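Local atomic coordinates of LYND (Lyngbya aestuarii, PDB entry 4V1T), a protein that probably uses ATP and magnesium to cyclodehydrate cysteine residues of cyanobactin precursor peptides into thiazolines, as a YcaO-family heterocyclase. Residues 591-596 against 607-612; 553-558 against 595-600; 183-188 against 251-256; 560-565 against 672-677. One frame throughout, in Å; residues are numbered along the deposited sequence.

Contact 1 of 4, residues 591-596 against 607-612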
loop_
_atom_site.group_PDB
_atom_site.type_symbol
_atom_site.label_atom_id
_atom_site.label_comp_id
_atom_site.label_asym_id
_atom_site.label_seq_id
_atom_site.Cartn_x
_atom_site.Cartn_y
_atom_site.Cartn_z
ATOM N N ASP B 591 8.835 -33.442 1.572
ATOM C CA ASP B 591 9.991 -33.502 2.458
ATOM C C ASP B 591 10.941 -32.398 2.055
ATOM O O ASP B 591 11.023 -32.044 0.877
ATOM C CB ASP B 591 10.694 -34.857 2.363
ATOM C CG ASP B 591 10.010 -35.933 3.185
ATOM O OD1 ASP B 591 9.536 -35.641 4.313
ATOM O OD2 ASP B 591 9.960 -37.080 2.700
ATOM N N LEU B 592 11.653 -31.855 3.037
ATOM C CA LEU B 592 12.606 -30.780 2.800
ATOM C C LEU B 592 13.894 -31.026 3.567
ATOM O O LEU B 592 13.880 -31.232 4.784
ATOM C CB LEU B 592 12.002 -29.441 3.210
ATOM C CG LEU B 592 12.916 -28.218 3.101
ATOM C CD1 LEU B 592 13.260 -27.924 1.657
ATOM C CD2 LEU B 592 12.249 -27.018 3.754
ATOM N N TRP B 593 15.007 -31.002 2.846
ATOM C CA TRP B 593 16.318 -31.141 3.455
ATOM C C TRP B 593 17.312 -30.234 2.756
ATOM O O TRP B 593 17.021 -29.688 1.694
ATOM C CB TRP B 593 16.786 -32.600 3.409
ATOM C CG TRP B 593 16.974 -33.137 2.035
ATOM C CD1 TRP B 593 18.132 -33.167 1.317
ATOM C CD2 TRP B 593 15.972 -33.728 1.204
ATOM N NE1 TRP B 593 17.918 -33.748 0.096
ATOM C CE2 TRP B 593 16.598 -34.102 -0.000
ATOM C CE3 TRP B 593 14.604 -33.985 1.364
ATOM C CZ2 TRP B 593 15.903 -34.710 -1.047
ATOM C CZ3 TRP B 593 13.915 -34.587 0.323
ATOM C CH2 TRP B 593 14.571 -34.949 -0.868
ATOM N N VAL B 594 18.490 -30.093 3.355
ATOM C CA VAL B 594 19.523 -29.205 2.833
ATOM C C VAL B 594 20.850 -29.937 2.671
ATOM O O VAL B 594 21.231 -30.731 3.533
ATOM C CB VAL B 594 19.705 -27.983 3.757
ATOM C CG1 VAL B 594 20.846 -27.092 3.282
ATOM C CG2 VAL B 594 18.415 -27.192 3.831
ATOM N N LEU B 595 21.546 -29.653 1.568
ATOM C CA LEU B 595 22.880 -30.210 1.308
ATOM C C LEU B 595 23.976 -29.148 1.409
ATOM O O LEU B 595 23.761 -27.996 1.058
ATOM C CB LEU B 595 22.939 -30.838 -0.085
ATOM C CG LEU B 595 21.950 -31.949 -0.410
ATOM C CD1 LEU B 595 22.209 -32.427 -1.820
ATOM C CD2 LEU B 595 22.037 -33.103 0.578
ATOM N N ASP B 596 25.148 -29.551 1.878
ATOM C CA ASP B 596 26.297 -28.653 1.953
ATOM C C ASP B 596 27.063 -28.651 0.626
ATOM O O ASP B 596 27.481 -29.698 0.155
ATOM C CB ASP B 596 27.229 -29.074 3.089
ATOM C CG ASP B 596 28.518 -28.273 3.108
ATOM O OD1 ASP B 596 28.525 -27.182 3.709
ATOM O OD2 ASP B 596 29.521 -28.727 2.513
ATOM N N ALA B 607 22.346 -26.267 -0.929
ATOM C CA ALA B 607 21.241 -26.592 -1.819
ATOM C C ALA B 607 20.064 -27.096 -0.996
ATOM O O ALA B 607 20.183 -28.070 -0.259
ATOM C CB ALA B 607 21.660 -27.639 -2.824
ATOM N N GLY B 608 18.932 -26.416 -1.112
ATOM C CA GLY B 608 17.684 -26.917 -0.574
ATOM C C GLY B 608 17.066 -27.861 -1.588
ATOM O O GLY B 608 17.069 -27.576 -2.772
ATOM N N VAL B 609 16.545 -28.988 -1.124
ATOM C CA VAL B 609 15.959 -29.973 -2.019
ATOM C C VAL B 609 14.645 -30.459 -1.424
ATOM O O VAL B 609 14.526 -30.630 -0.215
ATOM C CB VAL B 609 16.915 -31.164 -2.258
ATOM C CG1 VAL B 609 16.302 -32.181 -3.213
ATOM C CG2 VAL B 609 18.247 -30.673 -2.805
ATOM N N SER B 610 13.659 -30.677 -2.285
ATOM C CA SER B 610 12.359 -31.114 -1.830
ATOM C C SER B 610 11.605 -31.868 -2.910
ATOM O O SER B 610 11.515 -31.421 -4.053
ATOM C CB SER B 610 11.529 -29.914 -1.360
ATOM O OG SER B 610 10.193 -30.312 -1.104
ATOM N N ASN B 611 11.051 -33.009 -2.514
ATOM C CA ASN B 611 10.198 -33.820 -3.365
ATOM C C ASN B 611 8.784 -33.928 -2.788
ATOM O O ASN B 611 8.573 -33.763 -1.588
ATOM C CB ASN B 611 10.795 -35.222 -3.531
ATOM C CG ASN B 611 10.793 -36.017 -2.232
ATOM O OD1 ASN B 611 11.371 -35.600 -1.232
ATOM N ND2 ASN B 611 10.132 -37.161 -2.244
ATOM N N ARG B 612 7.817 -34.207 -3.637
ATOM C CA ARG B 612 6.485 -34.558 -3.191
ATOM C C ARG B 612 6.375 -36.004 -2.824
ATOM O O ARG B 612 6.858 -36.851 -3.517
ATOM C CB ARG B 612 5.475 -34.293 -4.272
ATOM C CG ARG B 612 5.361 -32.847 -4.634
ATOM C CD ARG B 612 4.237 -32.182 -3.907
ATOM N NE ARG B 612 3.070 -32.078 -4.752
ATOM C CZ ARG B 612 1.936 -32.696 -4.509
ATOM N NH1 ARG B 612 1.815 -33.471 -3.440
ATOM N NH2 ARG B 612 0.930 -32.540 -5.339
#
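With its CG between the backbone N and the carbonyl carbon (chi1 63°), Trp593 folds its indole back over Val609 on the neighbouring strand, and the same choice at Asn611 (chi1 67°) brings OD1 to the far rim of the ring. Val609 CG1 meets Trp593 CZ2 at 3.4 Å, and the Val609 carbonyl oxygen lies beneath one indole face, toward its rim. Asn611 OD1 arrives at the edge, near the ring plane, 3.1 Å from Trp593 CZ3. The backbones form an antiparallel pair: Trp593 and Val609 exchange two nearly straight hydrogen bonds, and so do Leu595 and Ala607, with Leu595 N 2.8 Å from Ala607 O. On the other face Ser610 OG donates to Asp591 O at 2.8 Å, and Leu592 CD1 rests on Ser610 CB, 4.0 Å away, on the same face. Strands 590-596 and 605-612 make a beta hairpin in a three-stranded antiparallel sheet, strand 605-612 in the middle and bonded on its far edge to 621-626. Helices 576-587 and 630-649 pack on the Leu592 face; on the opposite face Trp593 NE1 bonds to Leu675 O in the 672-677 loop.

Contact 2 of 4, residues 553-558 against 595-600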
loop_
_atom_site.group_PDB
_atom_site.type_symbol
_atom_site.label_atom_id
_atom_site.label_comp_id
_atom_site.label_asym_id
_atom_site.label_seq_id
_atom_site.Cartn_x
_atom_site.Cartn_y
_atom_site.Cartn_z
ATOM N N ASP B 553 29.049 -21.696 -8.646
ATOM C CA ASP B 553 30.255 -22.505 -8.707
ATOM C C ASP B 553 30.064 -23.760 -7.865
ATOM O O ASP B 553 30.311 -24.868 -8.337
ATOM C CB ASP B 553 31.471 -21.703 -8.235
ATOM C CG ASP B 553 32.760 -22.480 -8.341
ATOM O OD1 ASP B 553 33.072 -23.237 -7.395
ATOM O OD2 ASP B 553 33.471 -22.323 -9.360
ATOM N N GLY B 554 29.599 -23.576 -6.631
ATOM C CA GLY B 554 29.330 -24.688 -5.736
ATOM C C GLY B 554 28.322 -25.673 -6.298
ATOM O O GLY B 554 28.510 -26.893 -6.201
ATOM N N VAL B 555 27.249 -25.145 -6.885
ATOM C CA VAL B 555 26.224 -25.984 -7.485
ATOM C C VAL B 555 26.817 -26.744 -8.663
ATOM O O VAL B 555 26.600 -27.951 -8.807
ATOM C CB VAL B 555 24.995 -25.160 -7.939
ATOM C CG1 VAL B 555 24.040 -26.016 -8.771
ATOM C CG2 VAL B 555 24.251 -24.600 -6.737
ATOM N N ALA B 556 27.574 -26.039 -9.494
ATOM C CA ALA B 556 28.168 -26.653 -10.690
ATOM C C ALA B 556 29.021 -27.860 -10.321
ATOM O O ALA B 556 28.902 -28.917 -10.927
ATOM C CB ALA B 556 29.000 -25.635 -11.453
ATOM N N LEU B 557 29.877 -27.693 -9.320
ATOM C CA LEU B 557 30.754 -28.763 -8.869
ATOM C C LEU B 557 29.941 -29.970 -8.448
ATOM O O LEU B 557 30.206 -31.097 -8.877
ATOM C CB LEU B 557 31.616 -28.284 -7.694
ATOM C CG LEU B 557 32.641 -27.178 -7.986
ATOM C CD1 LEU B 557 33.459 -26.870 -6.744
ATOM C CD2 LEU B 557 33.562 -27.535 -9.145
ATOM N N TRP B 558 28.946 -29.728 -7.604
ATOM C CA TRP B 558 28.105 -30.792 -7.076
ATOM C C TRP B 558 27.290 -31.472 -8.164
ATOM O O TRP B 558 27.289 -32.703 -8.277
ATOM C CB TRP B 558 27.175 -30.230 -6.000
ATOM C CG TRP B 558 25.948 -31.059 -5.740
ATOM C CD1 TRP B 558 25.897 -32.326 -5.237
ATOM C CD2 TRP B 558 24.588 -30.653 -5.953
ATOM N NE1 TRP B 558 24.585 -32.744 -5.139
ATOM C CE2 TRP B 558 23.766 -31.731 -5.563
ATOM C CE3 TRP B 558 23.990 -29.482 -6.430
ATOM C CZ2 TRP B 558 22.376 -31.672 -5.648
ATOM C CZ3 TRP B 558 22.612 -29.426 -6.511
ATOM C CH2 TRP B 558 21.819 -30.514 -6.123
ATOM N N LEU B 595 21.546 -29.653 1.568
ATOM C CA LEU B 595 22.880 -30.210 1.308
ATOM C C LEU B 595 23.976 -29.148 1.409
ATOM O O LEU B 595 23.761 -27.996 1.058
ATOM C CB LEU B 595 22.939 -30.838 -0.085
ATOM C CG LEU B 595 21.950 -31.949 -0.410
ATOM C CD1 LEU B 595 22.209 -32.427 -1.820
ATOM C CD2 LEU B 595 22.037 -33.103 0.578
ATOM N N ASP B 596 25.148 -29.551 1.878
ATOM C CA ASP B 596 26.297 -28.653 1.953
ATOM C C ASP B 596 27.063 -28.651 0.626
ATOM O O ASP B 596 27.481 -29.698 0.155
ATOM C CB ASP B 596 27.229 -29.074 3.089
ATOM C CG ASP B 596 28.518 -28.273 3.108
ATOM O OD1 ASP B 596 28.525 -27.182 3.709
ATOM O OD2 ASP B 596 29.521 -28.727 2.513
ATOM N N LEU B 597 27.239 -27.465 0.048
ATOM C CA LEU B 597 27.966 -27.279 -1.208
ATOM C C LEU B 597 29.258 -26.474 -1.006
ATOM O O LEU B 597 29.935 -26.097 -1.972
ATOM C CB LEU B 597 27.064 -26.568 -2.221
ATOM C CG LEU B 597 26.278 -27.416 -3.216
ATOM C CD1 LEU B 597 25.743 -28.703 -2.601
ATOM C CD2 LEU B 597 25.137 -26.592 -3.798
ATOM N N THR B 598 29.595 -26.214 0.256
ATOM C CA THR B 598 30.771 -25.423 0.586
ATOM C C THR B 598 32.033 -26.046 -0.014
ATOM O O THR B 598 32.392 -27.169 0.323
ATOM C CB THR B 598 30.935 -25.301 2.108
ATOM O OG1 THR B 598 29.674 -24.939 2.690
ATOM C CG2 THR B 598 31.986 -24.240 2.455
ATOM N N ALA B 599 32.693 -25.308 -0.905
ATOM C CA ALA B 599 33.848 -25.818 -1.632
ATOM C C ALA B 599 35.138 -25.116 -1.188
ATOM O O ALA B 599 35.250 -24.708 -0.040
ATOM C CB ALA B 599 33.623 -25.680 -3.143
ATOM N N ASP B 600 36.106 -24.980 -2.097
ATOM C CA ASP B 600 37.469 -24.577 -1.730
ATOM C C ASP B 600 37.602 -23.154 -1.164
ATOM O O ASP B 600 38.613 -22.832 -0.541
ATOM C CB ASP B 600 38.404 -24.733 -2.934
ATOM C CG ASP B 600 37.967 -23.903 -4.129
ATOM O OD1 ASP B 600 36.743 -23.772 -4.351
ATOM O OD2 ASP B 600 38.847 -23.384 -4.842
HETATM O O HOH W 1 30.087 -27.952 -4.327
#
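Leu597 sets its CD1 methyl over one face of the Trp558 indole, 4.3 Å from the centroid of the five-membered ring and 27° off the ring normal, a CH-pi contact. Its other methyl, CD2, turns to the helix and meets Val555 CG2 at 3.7 Å. With chi1 at -95°, off the staggered values, the Leu597 fork is set across the groove between Val555 and Trp558. Gly554, which has no side chain, faces this leucine: its O is 3.8 Å from Leu597 CG, and the two CA atoms are 5.4 Å apart. No hydrogen bond links the segments directly; one water bridges them, donating to Gly554 O at 2.7 Å and to Leu597 O at 3.0 Å. One turn along, Leu557 CD1 touches Ala599 CB at 3.8 Å; at the other end Leu595 CD1 reaches the benzo part of the indole at Trp558 CZ2, 3.9 Å away. Trp558 NE1 bonds to Tyr674 O, which helps to set the turn of the ring. The contact is otherwise apolar and buried, and joins helix 538-561 to the end of strand 590-596 and the turn after it. Strand 605-612 meets Leu597 through Ala605 and Ala607, Phe624 of strand 621-626 packs on Val555 and Trp558, and helix 748-755 lies against Leu557.

Contact 3 of 4, residues 183-188 against 251-256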
loop_
_atom_site.group_PDB
_atom_site.type_symbol
_atom_site.label_atom_id
_atom_site.label_comp_id
_atom_site.label_asym_id
_atom_site.label_seq_id
_atom_site.Cartn_x
_atom_site.Cartn_y
_atom_site.Cartn_z
ATOM N N VAL B 183 -2.118 14.804 -23.644
ATOM C CA VAL B 183 -3.348 14.151 -23.241
ATOM C C VAL B 183 -3.839 13.218 -24.342
ATOM O O VAL B 183 -3.627 13.466 -25.529
ATOM C CB VAL B 183 -4.450 15.173 -22.902
ATOM C CG1 VAL B 183 -4.831 15.974 -24.111
ATOM C CG2 VAL B 183 -5.674 14.476 -22.335
ATOM N N LYS B 184 -4.485 12.137 -23.923
ATOM C CA LYS B 184 -5.066 11.154 -24.820
ATOM C C LYS B 184 -6.468 10.858 -24.313
ATOM O O LYS B 184 -6.642 10.029 -23.437
ATOM C CB LYS B 184 -4.206 9.887 -24.858
ATOM C CG LYS B 184 -4.816 8.665 -25.570
ATOM C CD LYS B 184 -3.945 7.431 -25.319
ATOM C CE LYS B 184 -4.673 6.128 -25.561
ATOM N NZ LYS B 184 -5.822 5.949 -24.635
ATOM N N PRO B 185 -7.470 11.567 -24.845
ATOM C CA PRO B 185 -8.831 11.437 -24.342
ATOM C C PRO B 185 -9.632 10.368 -25.076
ATOM O O PRO B 185 -10.770 10.112 -24.720
ATOM C CB PRO B 185 -9.410 12.823 -24.606
ATOM C CG PRO B 185 -8.755 13.234 -25.899
ATOM C CD PRO B 185 -7.364 12.639 -25.856
ATOM N N VAL B 186 -9.029 9.762 -26.094
ATOM C CA VAL B 186 -9.641 8.653 -26.813
ATOM C C VAL B 186 -9.132 7.334 -26.251
ATOM O O VAL B 186 -8.064 7.277 -25.646
ATOM C CB VAL B 186 -9.348 8.712 -28.337
ATOM C CG1 VAL B 186 -9.899 9.994 -28.930
ATOM C CG2 VAL B 186 -7.856 8.595 -28.613
ATOM N N GLY B 187 -9.892 6.270 -26.481
ATOM C CA GLY B 187 -9.524 4.953 -25.997
ATOM C C GLY B 187 -10.167 4.692 -24.656
ATOM O O GLY B 187 -10.718 5.601 -24.031
ATOM N N SER B 188 -10.099 3.438 -24.222
ATOM C CA SER B 188 -10.747 3.004 -22.995
ATOM C C SER B 188 -9.970 3.430 -21.757
ATOM O O SER B 188 -10.475 3.304 -20.642
ATOM C CB SER B 188 -10.900 1.479 -22.997
ATOM O OG SER B 188 -9.653 0.859 -23.259
ATOM N N SER B 251 -19.142 9.826 -23.745
ATOM C CA SER B 251 -19.098 10.208 -22.342
ATOM C C SER B 251 -17.689 10.054 -21.778
ATOM O O SER B 251 -17.267 10.844 -20.936
ATOM C CB SER B 251 -20.109 9.397 -21.525
ATOM O OG SER B 251 -19.825 8.021 -21.571
ATOM N N THR B 252 -16.952 9.055 -22.261
ATOM C CA THR B 252 -15.557 8.883 -21.853
ATOM C C THR B 252 -14.663 9.957 -22.488
ATOM O O THR B 252 -13.710 10.445 -21.862
ATOM C CB THR B 252 -15.009 7.491 -22.210
ATOM O OG1 THR B 252 -15.054 7.292 -23.632
ATOM C CG2 THR B 252 -15.821 6.399 -21.503
ATOM N N LEU B 253 -14.966 10.319 -23.731
ATOM C CA LEU B 253 -14.233 11.395 -24.397
ATOM C C LEU B 253 -14.391 12.697 -23.615
ATOM O O LEU B 253 -13.412 13.345 -23.268
ATOM C CB LEU B 253 -14.727 11.586 -25.829
ATOM C CG LEU B 253 -14.110 12.755 -26.606
ATOM C CD1 LEU B 253 -12.604 12.583 -26.737
ATOM C CD2 LEU B 253 -14.755 12.889 -27.985
ATOM N N GLN B 254 -15.632 13.068 -23.354
ATOM C CA GLN B 254 -15.939 14.304 -22.647
ATOM C C GLN B 254 -15.413 14.276 -21.210
ATOM O O GLN B 254 -14.982 15.295 -20.694
ATOM C CB GLN B 254 -17.452 14.563 -22.659
ATOM C CG GLN B 254 -17.949 15.309 -23.885
ATOM C CD GLN B 254 -17.536 16.774 -23.893
ATOM O OE1 GLN B 254 -17.552 17.445 -22.851
ATOM N NE2 GLN B 254 -17.161 17.277 -25.060
ATOM N N THR B 255 -15.429 13.106 -20.584
ATOM C CA THR B 255 -14.847 12.944 -19.257
ATOM C C THR B 255 -13.366 13.301 -19.282
ATOM O O THR B 255 -12.860 13.953 -18.376
ATOM C CB THR B 255 -15.001 11.500 -18.736
ATOM O OG1 THR B 255 -16.372 11.246 -18.416
ATOM C CG2 THR B 255 -14.157 11.277 -17.485
ATOM N N GLY B 256 -12.675 12.866 -20.325
ATOM C CA GLY B 256 -11.261 13.127 -20.470
ATOM C C GLY B 256 -10.932 14.584 -20.779
ATOM O O GLY B 256 -9.949 15.128 -20.267
HETATM O O HOH W 2 -11.174 9.938 -21.737
HETATM O O HOH W 3 -12.498 7.820 -24.074
#
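Leu253 runs alongside the Pro185 ring, both heading one way, where the turn of a beta hairpin (strands 180-184 and 189-196 of a mixed sheet) meets the N-terminal part of helix 250-275. Leu253 CD1 is the touching branch: it sits 3.8 Å from Pro185 CB, with Val186 CG1 a little further off. CG of Leu253 is anti to the backbone N (chi1 176°), which carries the branch across to the proline. One turn further along the helix, Gly256 has no side chain, and its bare backbone lies against the ring, with the CA atoms of Pro185 and Gly256 4.9 Å apart. No direct hydrogen bond spans the segments, and two waters fill the polar side. One lies between Pro185 O and Thr252 O, 2.6 Å from the latter. The second lies within hydrogen-bonding distance of Pro185 O, Gly187 O and Thr252 OG1, three acceptors that must share its two protons; the Thr252 hydroxyl itself bonds to Leu249 O. Further out, Gly187 N bonds to Thr248 OG1 just before the helix, and the second subunit reaches both segments: its Glu28 makes a salt bridge with Lys184, and its Thr262 bonds to Ser251 OG. These place the contact beside the subunit interface. The hairpin turn is braced from within by Lys184 NZ, which doubles back to donate to Val186 O at 2.8 Å, in the plane of that carbonyl.

Contact 4 of 4, residues 560-565 against 672-677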
loop_
_atom_site.group_PDB
_atom_site.type_symbol
_atom_site.label_atom_id
_atom_site.label_comp_id
_atom_site.label_asym_id
_atom_site.label_seq_id
_atom_site.Cartn_x
_atom_site.Cartn_y
_atom_site.Cartn_z
ATOM N N TYR B 560 27.365 -31.465 -11.658
ATOM C CA TYR B 560 27.925 -32.062 -12.862
ATOM C C TYR B 560 28.912 -33.181 -12.559
ATOM O O TYR B 560 29.107 -34.073 -13.385
ATOM C CB TYR B 560 28.566 -30.979 -13.734
ATOM C CG TYR B 560 27.523 -30.066 -14.317
ATOM C CD1 TYR B 560 26.713 -30.480 -15.381
ATOM C CD2 TYR B 560 27.293 -28.806 -13.770
ATOM C CE1 TYR B 560 25.730 -29.650 -15.890
ATOM C CE2 TYR B 560 26.321 -27.975 -14.275
ATOM C CZ TYR B 560 25.541 -28.398 -15.329
ATOM O OH TYR B 560 24.570 -27.554 -15.812
ATOM N N ASN B 561 29.523 -33.149 -11.380
ATOM C CA ASN B 561 30.296 -34.296 -10.909
ATOM C C ASN B 561 29.379 -35.301 -10.210
ATOM O O ASN B 561 29.808 -36.390 -9.868
ATOM C CB ASN B 561 31.412 -33.858 -9.965
ATOM C CG ASN B 561 32.456 -32.998 -10.652
ATOM O OD1 ASN B 561 33.332 -33.505 -11.354
ATOM N ND2 ASN B 561 32.375 -31.692 -10.442
ATOM N N ARG B 562 28.117 -34.921 -10.013
ATOM C CA ARG B 562 27.132 -35.754 -9.334
ATOM C C ARG B 562 27.684 -36.267 -8.011
ATOM O O ARG B 562 27.703 -37.466 -7.738
ATOM C CB ARG B 562 26.681 -36.903 -10.236
ATOM C CG ARG B 562 25.828 -36.430 -11.407
ATOM C CD ARG B 562 25.372 -37.583 -12.283
ATOM N NE ARG B 562 26.377 -37.956 -13.276
ATOM C CZ ARG B 562 26.170 -38.828 -14.258
ATOM N NH1 ARG B 562 24.989 -39.414 -14.383
ATOM N NH2 ARG B 562 27.135 -39.102 -15.129
ATOM N N LEU B 563 28.138 -35.331 -7.193
ATOM C CA LEU B 563 28.765 -35.655 -5.928
ATOM C C LEU B 563 27.739 -36.005 -4.874
ATOM O O LEU B 563 26.638 -35.464 -4.875
ATOM C CB LEU B 563 29.619 -34.478 -5.448
ATOM C CG LEU B 563 30.749 -34.055 -6.393
ATOM C CD1 LEU B 563 31.380 -32.753 -5.932
ATOM C CD2 LEU B 563 31.799 -35.146 -6.495
ATOM N N ARG B 564 28.103 -36.919 -3.979
ATOM C CA ARG B 564 27.286 -37.228 -2.814
ATOM C C ARG B 564 27.684 -36.294 -1.674
ATOM O O ARG B 564 28.832 -36.291 -1.251
ATOM C CB ARG B 564 27.455 -38.695 -2.399
ATOM C CG ARG B 564 27.188 -39.708 -3.507
ATOM C CD ARG B 564 25.736 -39.712 -3.985
ATOM N NE ARG B 564 24.848 -40.408 -3.049
ATOM C CZ ARG B 564 24.114 -39.828 -2.101
ATOM N NH1 ARG B 564 24.133 -38.514 -1.932
ATOM N NH2 ARG B 564 23.350 -40.571 -1.306
ATOM N N ARG B 565 26.734 -35.505 -1.189
ATOM C CA ARG B 565 27.015 -34.492 -0.180
ATOM C C ARG B 565 26.298 -34.798 1.128
ATOM O O ARG B 565 25.225 -35.417 1.136
ATOM C CB ARG B 565 26.589 -33.108 -0.687
ATOM C CG ARG B 565 27.253 -32.664 -1.991
ATOM C CD ARG B 565 28.765 -32.570 -1.854
ATOM N NE ARG B 565 29.151 -31.702 -0.746
ATOM C CZ ARG B 565 30.257 -31.844 -0.025
ATOM N NH1 ARG B 565 31.108 -32.821 -0.283
ATOM N NH2 ARG B 565 30.510 -31.006 0.970
ATOM N N HIS B 672 18.282 -39.534 -9.616
ATOM C CA HIS B 672 19.345 -38.606 -9.222
ATOM C C HIS B 672 19.682 -38.763 -7.737
ATOM O O HIS B 672 19.286 -37.941 -6.920
ATOM C CB HIS B 672 18.918 -37.166 -9.509
ATOM C CG HIS B 672 18.354 -36.968 -10.879
ATOM N ND1 HIS B 672 19.141 -36.697 -11.980
ATOM C CD2 HIS B 672 17.079 -37.018 -11.332
ATOM C CE1 HIS B 672 18.375 -36.583 -13.050
ATOM N NE2 HIS B 672 17.118 -36.777 -12.687
ATOM N N PRO B 673 20.408 -39.837 -7.386
ATOM C CA PRO B 673 20.731 -40.120 -5.978
ATOM C C PRO B 673 21.625 -39.070 -5.324
ATOM O O PRO B 673 21.696 -39.001 -4.094
ATOM C CB PRO B 673 21.453 -41.473 -6.048
ATOM C CG PRO B 673 21.986 -41.549 -7.426
ATOM C CD PRO B 673 21.022 -40.814 -8.302
ATOM N N TYR B 674 22.291 -38.259 -6.142
ATOM C CA TYR B 674 23.108 -37.165 -5.645
ATOM C C TYR B 674 22.261 -35.994 -5.104
ATOM O O TYR B 674 22.809 -34.972 -4.681
ATOM C CB TYR B 674 24.051 -36.662 -6.744
ATOM C CG TYR B 674 23.358 -36.286 -8.043
ATOM C CD1 TYR B 674 23.136 -37.235 -9.033
ATOM C CD2 TYR B 674 22.940 -34.984 -8.281
ATOM C CE1 TYR B 674 22.502 -36.899 -10.213
ATOM C CE2 TYR B 674 22.310 -34.638 -9.459
ATOM C CZ TYR B 674 22.093 -35.597 -10.416
ATOM O OH TYR B 674 21.468 -35.252 -11.583
ATOM N N LEU B 675 20.937 -36.146 -5.119
ATOM C CA LEU B 675 20.032 -35.150 -4.555
ATOM C C LEU B 675 19.783 -35.376 -3.071
ATOM O O LEU B 675 19.534 -34.427 -2.328
ATOM C CB LEU B 675 18.694 -35.157 -5.292
ATOM C CG LEU B 675 18.660 -34.581 -6.710
ATOM C CD1 LEU B 675 17.235 -34.637 -7.230
ATOM C CD2 LEU B 675 19.180 -33.156 -6.768
ATOM N N LEU B 676 19.836 -36.630 -2.636
ATOM C CA LEU B 676 19.595 -36.937 -1.236
ATOM C C LEU B 676 20.933 -37.091 -0.530
ATOM O O LEU B 676 21.935 -37.426 -1.158
ATOM C CB LEU B 676 18.713 -38.178 -1.088
ATOM C CG LEU B 676 19.209 -39.497 -1.663
ATOM C CD1 LEU B 676 20.083 -40.229 -0.650
ATOM C CD2 LEU B 676 18.017 -40.349 -2.067
ATOM N N PRO B 677 20.967 -36.818 0.778
ATOM C CA PRO B 677 22.253 -36.858 1.468
ATOM C C PRO B 677 22.790 -38.270 1.634
ATOM O O PRO B 677 22.007 -39.211 1.774
ATOM C CB PRO B 677 21.932 -36.235 2.821
ATOM C CG PRO B 677 20.483 -36.549 3.043
ATOM C CD PRO B 677 19.851 -36.503 1.687
HETATM O O HOH W 4 24.321 -35.913 -2.296
#
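The guanidinium of Arg564 lies flat beneath a backbone carbonyl: Pro673 O sits over the centre of its face, 3.2 Å from Arg564 CZ, without a hydrogen bond. To get there the side chain folds back twice, about its CB-CG and CG-CD bonds, and Arg564 NH1 donates to Leu676 O at 2.6 Å through a bent bond, 30° out of the guanidinium plane. Loop 672-677 thus turns several carbonyls to the charge: Pro673 O over the face, Leu676 O tilted from the plane, and Pro677 O near the edge but further off. A water accepts from Arg565 N at 2.7 Å and can donate to Leu676 O. Arg562 lays its aliphatic chain across Tyr674: CG stands over one face of the ring, 3.8 Å from its centroid and 22° off the normal, a CH-pi contact, while the guanidinium is turned 83° from the ring. Tyr674 OH is bonded to His672 ND1 and to Asn769. Further along, Pro677 CA makes a CH...O contact with Arg565 O at 3.3 Å. Arg562 is the C-prime residue of the Schellman motif that ends helix 538-561, so the arrangement is that of a capped helix end and its following loop packed on a second loop.

In the fold
Contacts 1, 2 and 4 form one continuous region of the YcaO domain, with centres 11 to 15 Å apart. Contacts 1 and 2 share Leu595 and Asp596 and meet where Ala607 CB packs on Leu597 CD2 at 3.8 Å. Contact 4 is tied to both by the salt bridge from Arg565 NH2 to Asp596 OD2, 2.9 Å long. The bound nucleotide and metal lie nearby rather than in contact: the side chain of Val555 is about 9 Å from a magnesium ion and about 11 Å from ADP. Contact 3 is separate, its centre 55 to 61 Å from the other three, on the opposite side of the chain's centre and beside the second subunit.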